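Long-range contacts in putative Outer membrane protein (Helicobacter pylori, PDB 6GW5), which is the adhesin domain of the outer membrane protein SabA and probably binds host-cell glycans during bacterial attachment: residues L8-E13 / A412-M416; Q66-S71 / V315-E320; W76-A80 / Y125-K129; F86-K91 / A119-Y125. All coordinates share one frame; numbering follows the deposited sequence.

Contact 1. Residues L8-E13 / A412-M416; sequences LNEKYE and ALAAM
L8 and M416 meet where helix 3-32, part of a predicted coiled coil, meets the end of helix 403-415, mainly through apolar groups; no hydrogen bond joins the two segments. The L8 methyl CD2 lies 4.1 Å from M416 CE, the two side chains crossing at about a right angle. N9 instead runs past M416 in the opposite direction, its CB 3.7 Å from M416 SD and its OD1 3.5 Å from M416 CB. The bend at chi3 of M416 (125°) sets its methyl across N9 CB toward L8. One turn on from L8, Y12 directs its CB at the partner helix. Its ring presents CD2 to M416 SD at 4.0 Å and CE2 to A412 CB at 4.1 Å. M416 SD stands 5.2 Å from the ring centroid, 65° off the normal, an oblique Met-aromatic contact, while L8 CG of the same helix rests against one ring face. At the far end of this ring, Y12 OH is hydrogen-bonded to N375 OD1, in the loop after helix 348-370. The forked end of L413 lies against the backbone at E13: L413 CD1 is near E13 N, and L413 CD2 is 4.0 Å from E13 CG.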
loop_
_atom_site.group_PDB
_atom_site.type_symbol
_atom_site.label_atom_id
_atom_site.label_comp_id
_atom_site.label_asym_id
_atom_site.label_seq_id
_atom_site.Cartn_x
_atom_site.Cartn_y
_atom_site.Cartn_z
ATOM N N LEU A 8 -9.525 -46.686 -5.265
ATOM C CA LEU A 8 -10.810 -46.058 -5.487
ATOM C C LEU A 8 -10.891 -44.675 -4.820
ATOM O O LEU A 8 -11.492 -43.738 -5.363
ATOM C CB LEU A 8 -11.918 -46.969 -4.928
ATOM C CG LEU A 8 -13.327 -46.838 -5.504
ATOM C CD1 LEU A 8 -13.357 -47.400 -6.915
ATOM C CD2 LEU A 8 -14.356 -47.557 -4.640
ATOM N N ASN A 9 -10.352 -44.600 -3.611
ATOM C CA ASN A 9 -10.436 -43.411 -2.786
ATOM C C ASN A 9 -9.635 -42.278 -3.382
ATOM O O ASN A 9 -10.021 -41.128 -3.257
ATOM C CB ASN A 9 -9.942 -43.716 -1.369
ATOM C CG ASN A 9 -9.864 -42.478 -0.486
ATOM O OD1 ASN A 9 -10.884 -41.934 -0.046
ATOM N ND2 ASN A 9 -8.656 -42.024 -0.231
ATOM N N GLU A 10 -8.529 -42.589 -4.036
ATOM C CA GLU A 10 -7.726 -41.511 -4.589
ATOM C C GLU A 10 -8.194 -41.159 -6.009
ATOM O O GLU A 10 -8.002 -40.024 -6.447
ATOM C CB GLU A 10 -6.198 -41.676 -4.426
ATOM C CG GLU A 10 -5.561 -43.067 -4.552
ATOM C CD GLU A 10 -5.334 -43.474 -5.998
ATOM O OE1 GLU A 10 -4.242 -44.013 -6.319
ATOM O OE2 GLU A 10 -6.214 -43.223 -6.839
ATOM N N LYS A 11 -8.780 -42.126 -6.710
ATOM C CA LYS A 11 -9.449 -41.832 -7.963
ATOM C C LYS A 11 -10.665 -40.955 -7.684
ATOM O O LYS A 11 -10.926 -39.977 -8.409
ATOM C CB LYS A 11 -9.795 -43.115 -8.713
ATOM C CG LYS A 11 -8.530 -43.751 -9.254
ATOM C CD LYS A 11 -8.726 -44.753 -10.370
ATOM C CE LYS A 11 -7.377 -44.817 -11.127
ATOM N NZ LYS A 11 -7.324 -45.637 -12.365
ATOM N N TYR A 12 -11.376 -41.259 -6.602
ATOM C CA TYR A 12 -12.534 -40.458 -6.245
ATOM C C TYR A 12 -12.094 -39.049 -5.914
ATOM O O TYR A 12 -12.699 -38.097 -6.379
ATOM C CB TYR A 12 -13.337 -41.054 -5.073
ATOM C CG TYR A 12 -14.259 -42.233 -5.372
ATOM C CD1 TYR A 12 -14.503 -42.687 -6.671
ATOM C CD2 TYR A 12 -14.903 -42.898 -4.322
ATOM C CE1 TYR A 12 -15.346 -43.767 -6.914
ATOM C CE2 TYR A 12 -15.744 -43.986 -4.554
ATOM C CZ TYR A 12 -15.978 -44.417 -5.854
ATOM O OH TYR A 12 -16.808 -45.501 -6.093
ATOM N N GLU A 13 -11.048 -38.929 -5.111
ATOM C CA GLU A 13 -10.619 -37.624 -4.649
ATOM C C GLU A 13 -10.118 -36.795 -5.830
ATOM O O GLU A 13 -10.272 -35.595 -5.872
ATOM C CB GLU A 13 -9.590 -37.753 -3.527
ATOM C CG GLU A 13 -9.583 -36.546 -2.609
ATOM C CD GLU A 13 -8.313 -36.350 -1.781
ATOM O OE1 GLU A 13 -8.521 -36.026 -0.598
ATOM O OE2 GLU A 13 -7.137 -36.489 -2.258
ATOM N N ALA A 412 -19.489 -40.488 -0.633
ATOM C CA ALA A 412 -18.565 -41.652 -0.635
ATOM C C ALA A 412 -17.126 -41.316 -0.188
ATOM O O ALA A 412 -16.496 -42.087 0.531
ATOM C CB ALA A 412 -18.536 -42.331 -2.000
ATOM N N LEU A 413 -16.620 -40.164 -0.597
ATOM C CA LEU A 413 -15.342 -39.702 -0.114
ATOM C C LEU A 413 -15.358 -39.514 1.428
ATOM O O LEU A 413 -14.388 -39.851 2.115
ATOM C CB LEU A 413 -14.957 -38.396 -0.845
ATOM C CG LEU A 413 -13.592 -38.178 -1.508
ATOM C CD1 LEU A 413 -13.109 -39.417 -2.224
ATOM C CD2 LEU A 413 -13.598 -36.961 -2.450
ATOM N N ALA A 414 -16.465 -38.999 1.962
ATOM C CA ALA A 414 -16.605 -38.679 3.398
ATOM C C ALA A 414 -16.748 -39.944 4.259
ATOM O O ALA A 414 -16.197 -40.029 5.359
ATOM C CB ALA A 414 -17.804 -37.758 3.605
ATOM N N ALA A 415 -17.506 -40.905 3.732
ATOM C CA ALA A 415 -17.607 -42.251 4.281
ATOM C C ALA A 415 -16.258 -42.937 4.309
ATOM O O ALA A 415 -15.918 -43.592 5.282
ATOM C CB ALA A 415 -18.565 -43.081 3.457
ATOM N N MET A 416 -15.474 -42.762 3.253
ATOM C CA MET A 416 -14.096 -43.256 3.241
ATOM C C MET A 416 -13.139 -42.499 4.189
ATOM O O MET A 416 -12.051 -42.994 4.434
ATOM C CB MET A 416 -13.549 -43.258 1.809
ATOM C CG MET A 416 -14.316 -44.185 0.870
ATOM S SD MET A 416 -13.576 -44.273 -0.772
ATOM C CE MET A 416 -13.335 -46.020 -0.971
#

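Contact 2. Residues Q66-S71 / V315-E320; sequences QAVITS and VNLNQE
T70 and E320 supply the polar part of this interface, their side chains coming from opposite directions. T70 OG1 lies 2.8 Å from E320 OE1 and 3.0 Å from Q66 O of its own helix. The hydroxyl has a third partner in Q139 NE2, on helix 122-139. A chi1 of -71° places OG1 beside the backbone N and leaves the methyl CG2 for apolar contact. That methyl, T70 CG2, meets V315 CG1 tip to tip at 3.7 Å and has L317 CD1 at 4.1 Å. Further apolar packing comes from A67, whose CB is 3.9 Å from E320 CB; the small side chain is consistent with the close approach of the backbones, the CA atoms of A67 and E320 being 5.4 Å apart. F282 of helix 255-283 packs on A67, S71 and L317. Capping forms the last group: N316 OD1 accepts from Q319 N at 3.0 Å with an N-H...O angle of 162°, the donor standing above the carbonyl plane, 60° out of it. The arrangement is an N-capped helix start, that of helix 317-346, laid against the flank of helix 60-79 in an elongated helical bundle.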
loop_
_atom_site.group_PDB
_atom_site.type_symbol
_atom_site.label_atom_id
_atom_site.label_comp_id
_atom_site.label_asym_id
_atom_site.label_seq_id
_atom_site.Cartn_x
_atom_site.Cartn_y
_atom_site.Cartn_z
ATOM N N GLN A 66 1.117 14.454 2.183
ATOM C CA GLN A 66 0.732 15.354 3.238
ATOM C C GLN A 66 1.155 14.877 4.611
ATOM O O GLN A 66 1.773 15.611 5.370
ATOM C CB GLN A 66 -0.793 15.499 3.270
ATOM C CG GLN A 66 -1.290 16.855 2.829
ATOM C CD GLN A 66 -0.776 17.961 3.748
ATOM O OE1 GLN A 66 -1.192 18.094 4.913
ATOM N NE2 GLN A 66 0.142 18.744 3.229
ATOM N N ALA A 67 0.761 13.657 4.956
ATOM C CA ALA A 67 1.026 13.161 6.265
ATOM C C ALA A 67 2.531 13.055 6.490
ATOM O O ALA A 67 3.010 13.366 7.585
ATOM C CB ALA A 67 0.336 11.813 6.491
ATOM N N VAL A 68 3.262 12.574 5.491
ATOM C CA VAL A 68 4.711 12.392 5.632
ATOM C C VAL A 68 5.413 13.761 5.771
ATOM O O VAL A 68 6.300 13.917 6.603
ATOM C CB VAL A 68 5.313 11.548 4.488
ATOM C CG1 VAL A 68 6.839 11.495 4.564
ATOM C CG2 VAL A 68 4.778 10.123 4.520
ATOM N N ILE A 69 5.008 14.740 4.983
ATOM C CA ILE A 69 5.606 16.063 5.093
ATOM C C ILE A 69 5.294 16.660 6.429
ATOM O O ILE A 69 6.164 17.175 7.092
ATOM C CB ILE A 69 5.084 17.035 4.025
ATOM C CG1 ILE A 69 5.505 16.610 2.618
ATOM C CG2 ILE A 69 5.576 18.446 4.292
ATOM C CD1 ILE A 69 6.940 16.177 2.489
ATOM N N THR A 70 4.042 16.615 6.827
ATOM C CA THR A 70 3.660 17.065 8.154
ATOM C C THR A 70 4.630 16.426 9.200
ATOM O O THR A 70 5.174 17.108 10.076
ATOM C CB THR A 70 2.194 16.675 8.429
ATOM O OG1 THR A 70 1.310 17.487 7.632
ATOM C CG2 THR A 70 1.822 16.773 9.914
ATOM N N SER A 71 4.785 15.114 9.120
ATOM C CA SER A 71 5.512 14.384 10.118
ATOM C C SER A 71 7.024 14.761 10.084
ATOM O O SER A 71 7.674 14.763 11.093
ATOM C CB SER A 71 5.276 12.871 9.955
ATOM O OG SER A 71 6.164 12.350 8.992
ATOM N N VAL A 315 -1.806 21.781 13.600
ATOM C CA VAL A 315 -1.426 20.642 12.799
ATOM C C VAL A 315 -2.233 19.441 13.296
ATOM O O VAL A 315 -2.346 19.229 14.515
ATOM C CB VAL A 315 0.089 20.419 12.980
ATOM C CG1 VAL A 315 0.558 19.070 12.458
ATOM C CG2 VAL A 315 0.860 21.524 12.279
ATOM N N ASN A 316 -2.788 18.649 12.367
ATOM C CA ASN A 316 -3.476 17.439 12.758
ATOM C C ASN A 316 -2.969 16.173 12.081
ATOM O O ASN A 316 -3.583 15.665 11.184
ATOM C CB ASN A 316 -4.950 17.601 12.561
ATOM C CG ASN A 316 -5.763 16.610 13.407
ATOM O OD1 ASN A 316 -5.323 15.507 13.814
ATOM N ND2 ASN A 316 -6.971 16.999 13.666
ATOM N N LEU A 317 -1.842 15.672 12.554
ATOM C CA LEU A 317 -1.281 14.460 12.027
ATOM C C LEU A 317 -2.210 13.259 12.163
ATOM O O LEU A 317 -2.213 12.400 11.286
ATOM C CB LEU A 317 0.066 14.143 12.676
ATOM C CG LEU A 317 0.824 12.895 12.221
ATOM C CD1 LEU A 317 1.021 12.878 10.717
ATOM C CD2 LEU A 317 2.185 12.798 12.905
ATOM N N ASN A 318 -2.959 13.164 13.267
ATOM C CA ASN A 318 -3.840 12.020 13.456
ATOM C C ASN A 318 -4.898 11.967 12.342
ATOM O O ASN A 318 -5.172 10.906 11.785
ATOM C CB ASN A 318 -4.554 12.039 14.791
ATOM C CG ASN A 318 -3.717 11.552 15.934
ATOM O OD1 ASN A 318 -3.726 12.179 16.993
ATOM N ND2 ASN A 318 -3.051 10.426 15.795
ATOM N N GLN A 319 -5.495 13.093 12.031
ATOM C CA GLN A 319 -6.502 13.115 10.964
ATOM C C GLN A 319 -5.883 12.744 9.620
ATOM O O GLN A 319 -6.466 12.038 8.857
ATOM C CB GLN A 319 -7.171 14.488 10.927
ATOM C CG GLN A 319 -7.861 14.862 9.656
ATOM C CD GLN A 319 -8.561 16.190 9.829
ATOM O OE1 GLN A 319 -9.507 16.324 10.650
ATOM N NE2 GLN A 319 -8.126 17.187 9.055
ATOM N N GLU A 320 -4.665 13.169 9.359
ATOM C CA GLU A 320 -4.011 12.836 8.100
ATOM C C GLU A 320 -3.679 11.331 8.020
ATOM O O GLU A 320 -3.724 10.749 6.949
ATOM C CB GLU A 320 -2.756 13.718 7.892
ATOM C CG GLU A 320 -3.096 15.180 7.700
ATOM C CD GLU A 320 -1.896 16.121 7.768
ATOM O OE1 GLU A 320 -0.776 15.666 7.636
ATOM O OE2 GLU A 320 -2.085 17.342 7.897
#

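Contact 3. Residues W76-A80 / Y125-K129; sequences WSLYA and YDKMK
M128 reaches across to both W76 and Y79, and its side chain can be followed outward. M128 CB packs on the far rim of the indole, 3.7 Å from W76 CH2. A chi1 of -82° sets CG beside the backbone N, and the extended chain then carries the sulfur past W76 to Y79. There M128 SD approaches Y79 CE2 at 3.8 Å in the plane of the phenol ring, 5.2 Å from its centroid, an edge-on Met-aromatic contact; the same sulfur also lies at the edge of the W76 six-membered ring. The terminal M128 CE ends 3.6 Å from Y79 OH. The indole lies between A80 CB of its own segment over one face and the backbone M128 O over the opposite one, both toward the rim. Y125 CE1 lies 4.0 Å from W76 CH2. At the indole edge, one water in the ring plane accepts from both W76 NE1, at 3.2 Å, and K129 NZ, at 2.9 Å, bridging the two helices. The end of helix 60-79 thus packs on helix 122-139. Helix 167-183 adds L177 against W76, L180 against M128 and I181 against Y79, and M120 of strand 119-121 touches Y79, Y125 and M128.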
loop_
_atom_site.group_PDB
_atom_site.type_symbol
_atom_site.label_atom_id
_atom_site.label_comp_id
_atom_site.label_asym_id
_atom_site.label_seq_id
_atom_site.Cartn_x
_atom_site.Cartn_y
_atom_site.Cartn_z
ATOM N N TRP A 76 11.202 17.936 12.724
ATOM C CA TRP A 76 12.063 19.104 12.706
ATOM C C TRP A 76 11.729 20.013 13.873
ATOM O O TRP A 76 12.608 20.499 14.572
ATOM C CB TRP A 76 11.945 19.886 11.368
ATOM C CG TRP A 76 12.666 21.205 11.398
ATOM C CD1 TRP A 76 12.108 22.433 11.512
ATOM C CD2 TRP A 76 14.076 21.392 11.426
ATOM N NE1 TRP A 76 13.091 23.397 11.579
ATOM C CE2 TRP A 76 14.313 22.785 11.544
ATOM C CE3 TRP A 76 15.163 20.515 11.386
ATOM C CZ2 TRP A 76 15.603 23.341 11.577
ATOM C CZ3 TRP A 76 16.470 21.065 11.422
ATOM C CH2 TRP A 76 16.670 22.482 11.505
ATOM N N SER A 77 10.453 20.243 14.079
ATOM C CA SER A 77 10.037 21.146 15.119
ATOM C C SER A 77 10.482 20.590 16.492
ATOM O O SER A 77 10.908 21.329 17.356
ATOM C CB SER A 77 8.546 21.400 14.990
ATOM O OG SER A 77 7.929 21.592 16.226
ATOM N N LEU A 78 10.439 19.286 16.667
ATOM C CA LEU A 78 10.888 18.690 17.915
ATOM C C LEU A 78 12.367 18.871 18.091
ATOM O O LEU A 78 12.818 19.295 19.143
ATOM C CB LEU A 78 10.574 17.187 17.968
ATOM C CG LEU A 78 9.117 16.697 18.017
ATOM C CD1 LEU A 78 9.078 15.170 17.991
ATOM C CD2 LEU A 78 8.367 17.224 19.208
ATOM N N TYR A 79 13.101 18.513 17.053
ATOM C CA TYR A 79 14.571 18.467 17.036
ATOM C C TYR A 79 15.194 19.825 17.135
ATOM O O TYR A 79 16.107 20.050 17.932
ATOM C CB TYR A 79 14.999 17.848 15.722
ATOM C CG TYR A 79 16.467 17.794 15.345
ATOM C CD1 TYR A 79 17.329 16.905 15.955
ATOM C CD2 TYR A 79 16.952 18.528 14.264
ATOM C CE1 TYR A 79 18.648 16.781 15.540
ATOM C CE2 TYR A 79 18.279 18.422 13.853
ATOM C CZ TYR A 79 19.120 17.532 14.488
ATOM O OH TYR A 79 20.435 17.402 14.094
ATOM N N ALA A 80 14.657 20.733 16.348
ATOM C CA ALA A 80 15.126 22.101 16.298
ATOM C C ALA A 80 13.939 23.039 16.577
ATOM O O ALA A 80 13.635 23.319 17.756
ATOM C CB ALA A 80 15.768 22.369 14.935
ATOM N N TYR A 125 23.975 23.675 10.607
ATOM C CA TYR A 125 22.631 24.028 11.046
ATOM C C TYR A 125 21.899 24.891 10.028
ATOM O O TYR A 125 20.693 24.755 9.845
ATOM C CB TYR A 125 22.648 24.727 12.397
ATOM C CG TYR A 125 21.283 25.278 12.809
ATOM C CD1 TYR A 125 20.264 24.418 13.270
ATOM C CD2 TYR A 125 21.004 26.659 12.753
ATOM C CE1 TYR A 125 19.033 24.919 13.651
ATOM C CE2 TYR A 125 19.773 27.162 13.123
ATOM C CZ TYR A 125 18.793 26.288 13.555
ATOM O OH TYR A 125 17.571 26.794 13.917
ATOM N N ASP A 126 22.613 25.811 9.402
ATOM C CA ASP A 126 21.969 26.822 8.560
ATOM C C ASP A 126 21.390 26.131 7.318
ATOM O O ASP A 126 20.341 26.557 6.814
ATOM C CB ASP A 126 22.939 27.995 8.183
ATOM C CG ASP A 126 23.205 29.007 9.350
ATOM O OD1 ASP A 126 22.312 29.256 10.199
ATOM O OD2 ASP A 126 24.340 29.557 9.419
ATOM N N LYS A 127 22.057 25.064 6.841
ATOM C CA LYS A 127 21.546 24.300 5.694
ATOM C C LYS A 127 20.263 23.568 6.081
ATOM O O LYS A 127 19.275 23.638 5.344
ATOM C CB LYS A 127 22.511 23.208 5.189
ATOM C CG LYS A 127 24.007 23.510 5.159
ATOM C CD LYS A 127 24.742 22.447 4.324
ATOM C CE LYS A 127 26.215 22.257 4.612
ATOM N NZ LYS A 127 27.047 23.399 4.183
ATOM N N MET A 128 20.329 22.836 7.200
ATOM C CA MET A 128 19.178 22.222 7.799
ATOM C C MET A 128 18.028 23.195 7.852
ATOM O O MET A 128 16.935 22.915 7.365
ATOM C CB MET A 128 19.502 21.788 9.208
ATOM C CG MET A 128 20.231 20.468 9.340
ATOM S SD MET A 128 20.388 20.014 11.087
ATOM C CE MET A 128 21.472 18.609 10.884
ATOM N N LYS A 129 18.274 24.356 8.444
ATOM C CA LYS A 129 17.211 25.355 8.700
ATOM C C LYS A 129 16.615 25.852 7.384
ATOM O O LYS A 129 15.409 26.035 7.253
ATOM C CB LYS A 129 17.775 26.521 9.557
ATOM C CG LYS A 129 16.932 27.763 9.699
ATOM C CD LYS A 129 15.853 27.577 10.729
ATOM C CE LYS A 129 15.101 28.872 10.937
ATOM N NZ LYS A 129 13.632 28.667 11.146
HETATM O O HOH W 1 11.962 26.386 11.685
#

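Contact 4. Residues F86-K91 / A119-Y125; sequences FFVVNK and AMNQTTY
F86 packs directly on M120 and Y125. The methyl M120 CE lies over one face of the phenyl ring, 4.1 Å from the centroid and 19° off the normal, a CH-pi contact, with M120 SD 3.6 Å from F86 CE2 as a Met-aromatic partner. Y125 CD1 comes to the edge of the same ring, 3.7 Å from F86 CE2, the two ring planes standing at 64°. V88 packs beside them: its CG2 rests 4.0 Å from Y125 CG, and its CG1 is 3.5 Å from Q122 CA. The anti arrangement of CG1 to the backbone N (chi1 180°) sends that branch to Q122 and leaves CG2 for the tyrosine. Behind these side chains lies a two-stranded parallel sheet, 87-89 with 119-121. Its evidence is the backbone bonding: F87 O accepts from M120 N at 2.8 Å, and M120 O from V89 N at 3.0 Å. V89 O then accepts from Q122 N at 2.9 Å, tying the strand to the first residue of helix 122-139. V88 and M120 project from one face of the sheet, F87, A119, V89 and N121 from the other. Farther out, T186 touches F86, N102 OD1 bonds V88 N, and F105 meets F87 edge-to-face. Q122 NE2 is held by D126 one turn along the helix, and C118, disulfide-linked to C112, precedes A119 and shares a backbone hydrogen bond with F87.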
loop_
_atom_site.group_PDB
_atom_site.type_symbol
_atom_site.label_atom_id
_atom_site.label_comp_id
_atom_site.label_asym_id
_atom_site.label_seq_id
_atom_site.Cartn_x
_atom_site.Cartn_y
_atom_site.Cartn_z
ATOM N N PHE A 86 19.979 20.861 20.619
ATOM C CA PHE A 86 21.429 20.779 20.511
ATOM C C PHE A 86 21.944 22.218 20.619
ATOM O O PHE A 86 21.139 23.169 20.578
ATOM C CB PHE A 86 21.859 20.123 19.176
ATOM C CG PHE A 86 21.118 20.639 17.966
ATOM C CD1 PHE A 86 19.950 20.038 17.567
ATOM C CD2 PHE A 86 21.622 21.675 17.196
ATOM C CE1 PHE A 86 19.271 20.471 16.444
ATOM C CE2 PHE A 86 20.941 22.143 16.078
ATOM C CZ PHE A 86 19.762 21.536 15.696
ATOM N N PHE A 87 23.262 22.375 20.736
ATOM C CA PHE A 87 23.863 23.685 20.910
ATOM C C PHE A 87 24.634 24.028 19.646
ATOM O O PHE A 87 25.519 23.294 19.225
ATOM C CB PHE A 87 24.752 23.629 22.143
ATOM C CG PHE A 87 25.393 24.937 22.546
ATOM C CD1 PHE A 87 24.687 25.915 23.253
ATOM C CD2 PHE A 87 26.729 25.182 22.273
ATOM C CE1 PHE A 87 25.311 27.110 23.619
ATOM C CE2 PHE A 87 27.350 26.377 22.639
ATOM C CZ PHE A 87 26.638 27.338 23.314
ATOM N N VAL A 88 24.272 25.132 19.011
ATOM C CA VAL A 88 24.972 25.572 17.788
ATOM C C VAL A 88 26.079 26.569 18.087
ATOM O O VAL A 88 25.978 27.425 18.983
ATOM C CB VAL A 88 23.959 26.164 16.789
ATOM C CG1 VAL A 88 24.603 26.653 15.501
ATOM C CG2 VAL A 88 22.944 25.097 16.465
ATOM N N VAL A 89 27.151 26.453 17.331
ATOM C CA VAL A 89 28.351 27.234 17.605
ATOM C C VAL A 89 28.890 27.838 16.345
ATOM O O VAL A 89 28.881 27.214 15.301
ATOM C CB VAL A 89 29.434 26.368 18.269
ATOM C CG1 VAL A 89 28.834 25.695 19.483
ATOM C CG2 VAL A 89 29.998 25.318 17.326
ATOM N N ASN A 90 29.320 29.083 16.419
ATOM C CA ASN A 90 30.102 29.632 15.324
ATOM C C ASN A 90 31.498 29.084 15.482
ATOM O O ASN A 90 32.103 29.334 16.482
ATOM C CB ASN A 90 30.118 31.145 15.350
ATOM C CG ASN A 90 30.410 31.717 13.981
ATOM O OD1 ASN A 90 29.487 31.892 13.179
ATOM N ND2 ASN A 90 31.695 31.890 13.666
ATOM N N LYS A 91 32.003 28.328 14.524
ATOM C CA LYS A 91 33.401 27.844 14.617
ATOM C C LYS A 91 34.440 28.975 14.613
ATOM O O LYS A 91 34.098 30.152 14.536
ATOM C CB LYS A 91 33.718 26.837 13.498
ATOM C CG LYS A 91 33.227 25.406 13.785
ATOM C CD LYS A 91 34.319 24.406 14.203
ATOM C CE LYS A 91 34.036 23.717 15.545
ATOM N NZ LYS A 91 34.330 22.267 15.443
ATOM N N ALA A 119 26.733 19.269 20.200
ATOM C CA ALA A 119 27.035 20.557 19.606
ATOM C C ALA A 119 26.945 20.415 18.121
ATOM O O ALA A 119 27.147 19.324 17.587
ATOM C CB ALA A 119 28.431 21.015 20.004
ATOM N N MET A 120 26.694 21.519 17.449
ATOM C CA MET A 120 26.605 21.500 16.000
ATOM C C MET A 120 27.258 22.741 15.439
ATOM O O MET A 120 27.042 23.836 15.920
ATOM C CB MET A 120 25.110 21.423 15.541
ATOM C CG MET A 120 24.851 21.510 14.021
ATOM S SD MET A 120 23.164 21.282 13.406
ATOM C CE MET A 120 22.964 19.595 13.938
ATOM N N ASN A 121 27.963 22.573 14.346
ATOM C CA ASN A 121 28.418 23.735 13.595
ATOM C C ASN A 121 27.325 24.571 13.010
ATOM O O ASN A 121 26.449 24.012 12.397
ATOM C CB ASN A 121 29.240 23.287 12.411
ATOM C CG ASN A 121 30.693 23.197 12.749
ATOM O OD1 ASN A 121 31.081 23.225 13.925
ATOM N ND2 ASN A 121 31.516 23.095 11.723
ATOM N N GLN A 122 27.426 25.888 13.140
ATOM C CA GLN A 122 26.498 26.800 12.511
ATOM C C GLN A 122 26.371 26.560 10.992
ATOM O O GLN A 122 25.252 26.609 10.463
ATOM C CB GLN A 122 26.836 28.271 12.795
ATOM C CG GLN A 122 25.587 29.095 12.711
ATOM C CD GLN A 122 25.751 30.602 12.713
ATOM O OE1 GLN A 122 26.463 31.182 13.537
ATOM N NE2 GLN A 122 25.045 31.257 11.780
ATOM N N THR A 123 27.487 26.315 10.307
ATOM C CA THR A 123 27.467 25.874 8.910
ATOM C C THR A 123 26.349 24.816 8.690
ATOM O O THR A 123 25.386 25.050 7.935
ATOM C CB THR A 123 28.841 25.251 8.527
ATOM O OG1 THR A 123 29.851 26.242 8.648
ATOM C CG2 THR A 123 28.857 24.702 7.095
ATOM N N THR A 124 26.488 23.675 9.379
ATOM C CA THR A 124 25.610 22.554 9.191
ATOM C C THR A 124 24.169 22.937 9.529
ATOM O O THR A 124 23.240 22.588 8.801
ATOM C CB THR A 124 26.050 21.362 10.038
ATOM O OG1 THR A 124 27.385 20.958 9.686
ATOM C CG2 THR A 124 25.120 20.184 9.813
ATOM N N TYR A 125 23.975 23.675 10.607
ATOM C CA TYR A 125 22.631 24.028 11.046
ATOM C C TYR A 125 21.899 24.891 10.028
ATOM O O TYR A 125 20.693 24.755 9.845
ATOM C CB TYR A 125 22.648 24.727 12.397
ATOM C CG TYR A 125 21.283 25.278 12.809
ATOM C CD1 TYR A 125 20.264 24.418 13.270
ATOM C CD2 TYR A 125 21.004 26.659 12.753
ATOM C CE1 TYR A 125 19.033 24.919 13.651
ATOM C CE2 TYR A 125 19.773 27.162 13.123
ATOM C CZ TYR A 125 18.793 26.288 13.555
ATOM O OH TYR A 125 17.571 26.794 13.917
#

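From the N terminus, helix 3-32 opens the largest loop, which contact 1 closes only at helix 403-415; the other three contacts all lie within it. Contact 2, on helix 60-79, closes a loop of 243 intervening residues at the start of helix 317-346. Inside that loop, the end of helix 60-79 meets helix 122-139 in contact 3, which in turn encloses contact 4 between strands 87-89 and 119-121. The order is therefore fully nested, with no crossing. Contacts 3 and 4 share Y125 and touch, as where Y79 CE2 meets F86 CE1 at 3.4 Å. Contact 1 lies across the chain's centre from the rest, about 59 Å from contact 2, centre to centre.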